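Local coordinates for deoxy-D-mannose-octulosonate 8-phosphate phosphatase (PDB 1K1E), which catalyses the hydrolysis of 3-deoxy-D-manno-octulosonate 8-phosphate to 3-deoxy-D-manno-octulosonate and inorganic phosphate, a step of lipopolysaccharide biosynthesis, at the interface of chains A and B. Residues are numbered along the deposited sequence; one frame, centred on the assembly and turned at random. Chains: chain A/B, deoxy-D-mannose-octulosonate 8-phosphate phosphatase.

The interface of chains A and B. Residues chain A 108-109, 130; chain B 46, 149, 153, 165.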
loop_
_atom_site.group_PDB
_atom_site.type_symbol
_atom_site.label_atom_id
_atom_site.label_comp_id
_atom_site.label_asym_id
_atom_site.label_seq_id
_atom_site.Cartn_x
_atom_site.Cartn_y
_atom_site.Cartn_z
ATOM N N ASP A 108 -3.120 18.116 -6.474
ATOM C CA ASP A 108 -3.442 19.018 -5.344
ATOM C C ASP A 108 -3.453 20.495 -5.660
ATOM O O ASP A 108 -3.203 20.902 -6.819
ATOM C CB ASP A 108 -2.447 18.723 -4.164
ATOM C CG ASP A 108 -3.040 19.013 -2.782
ATOM O OD1 ASP A 108 -2.295 18.787 -1.781
ATOM O OD2 ASP A 108 -4.238 19.418 -2.708
ATOM N N SER A 109 -3.739 21.295 -4.621
ATOM C CA SER A 109 -3.849 22.752 -4.768
ATOM C C SER A 109 -2.656 23.375 -5.439
ATOM O O SER A 109 -2.829 24.299 -6.260
ATOM C CB SER A 109 -4.086 23.411 -3.392
ATOM O OG SER A 109 -5.265 22.819 -2.810
ATOM N N TYR A 130 -11.956 20.119 -5.620
ATOM C CA TYR A 130 -11.553 21.390 -6.176
ATOM C C TYR A 130 -10.455 21.305 -7.222
ATOM O O TYR A 130 -10.323 22.205 -8.040
ATOM C CB TYR A 130 -11.201 22.403 -5.059
ATOM C CG TYR A 130 -10.387 21.842 -3.924
ATOM C CD1 TYR A 130 -9.004 21.800 -3.996
ATOM C CD2 TYR A 130 -11.002 21.326 -2.795
ATOM C CE1 TYR A 130 -8.252 21.270 -2.971
ATOM C CE2 TYR A 130 -10.232 20.787 -1.745
ATOM C CZ TYR A 130 -8.878 20.770 -1.848
ATOM O OH TYR A 130 -8.144 20.274 -0.819
ATOM N N MET B 46 -1.303 24.782 5.659
ATOM C CA MET B 46 -2.384 25.755 5.463
ATOM C C MET B 46 -2.969 26.184 6.783
ATOM O O MET B 46 -3.310 27.342 6.978
ATOM C CB MET B 46 -3.444 25.145 4.575
ATOM C CG MET B 46 -2.945 25.012 3.116
ATOM S SD MET B 46 -4.072 23.976 2.161
ATOM C CE MET B 46 -3.611 24.359 0.480
ATOM N N ARG B 149 -6.226 16.165 5.934
ATOM C CA ARG B 149 -6.486 17.211 4.933
ATOM C C ARG B 149 -8.000 17.407 4.767
ATOM O O ARG B 149 -8.515 18.538 4.632
ATOM C CB ARG B 149 -5.865 16.802 3.626
ATOM C CG ARG B 149 -6.135 17.791 2.503
ATOM C CD ARG B 149 -5.585 19.263 2.847
ATOM N NE ARG B 149 -5.713 20.156 1.672
ATOM C CZ ARG B 149 -4.877 20.171 0.639
ATOM N NH1 ARG B 149 -3.789 19.390 0.596
ATOM N NH2 ARG B 149 -5.173 20.882 -0.434
ATOM N N ASP B 153 -9.312 21.092 5.419
ATOM C CA ASP B 153 -10.048 21.841 4.381
ATOM C C ASP B 153 -11.377 22.258 5.003
ATOM O O ASP B 153 -11.867 23.358 4.778
ATOM C CB ASP B 153 -10.422 20.991 3.146
ATOM C CG ASP B 153 -9.264 20.724 2.246
ATOM O OD1 ASP B 153 -9.453 19.878 1.315
ATOM O OD2 ASP B 153 -8.181 21.341 2.470
ATOM N N PHE B 165 -6.993 26.895 -0.660
ATOM C CA PHE B 165 -6.761 25.591 -1.332
ATOM C C PHE B 165 -7.603 25.347 -2.587
ATOM O O PHE B 165 -7.268 24.455 -3.402
ATOM C CB PHE B 165 -7.004 24.418 -0.359
ATOM C CG PHE B 165 -8.407 24.384 0.200
ATOM C CD1 PHE B 165 -9.450 23.840 -0.512
ATOM C CD2 PHE B 165 -8.664 24.877 1.467
ATOM C CE1 PHE B 165 -10.721 23.778 0.004
ATOM C CE2 PHE B 165 -9.939 24.817 2.018
ATOM C CZ PHE B 165 -10.990 24.255 1.270
#
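A:Asp108 and B:Arg149 form a salt bridge between two subunits of the homotetramer. A:Asp108 directly follows the metal ligand A:Asp107, so the contact may help shape the active-site loop. The guanidinium, from helix 147-158, and the carboxylate approach from opposite directions, planes 30° apart. The firmer bond runs in the guanidinium plane from B:Arg149 NH1 to the syn lone pair of A:Asp108 OD1, at 2.9 Å. The second arm, B:Arg149 NH2 to A:Asp108 OD2, is more bent and weak as a hydrogen bond. The B:Arg149 chain leaves its helix with CG opposite the backbone N, then bends at chi2 (59°), which turns the guanidinium toward chain A.

Within each chain a further bond supports this pair. The backbone N of A:Ser109 donates to A:Asp108 OD2 from above the carboxylate plane. B:Asp153 OD2 takes the NE hydrogen of B:Arg149 at 2.9 Å, almost in the guanidinium plane. The guanidinium thus lies between a carboxylate of each chain, which should favour its positive charge and fix its rotation. B:Met46 SD sits over one guanidinium face, toward the rim.

Two hydroxyls of chain A also donate across the interface. A:Tyr130 OH reaches B:Asp153 OD1 at 2.5 Å, on the syn side, 28° out of the carboxylate plane. A:Ser109 OG donates to the carbonyl O of B:Phe165 at 2.7 Å, in the carbonyl plane. Both hydroxyls lie 3.1 Å from B:Arg149 NH2, poorly directed: A:Ser109 OG in plane but nearly in line with CZ-NH2, A:Tyr130 OH well off the plane.

Apolar packing joins the aromatic residues. Their side chains cross at about a right angle, but the rings are inclined about midway between parallel and perpendicular. B:Phe165 CD1 lies over one tyrosine face, toward the rim, 3.4 Å from A:Tyr130 CE2.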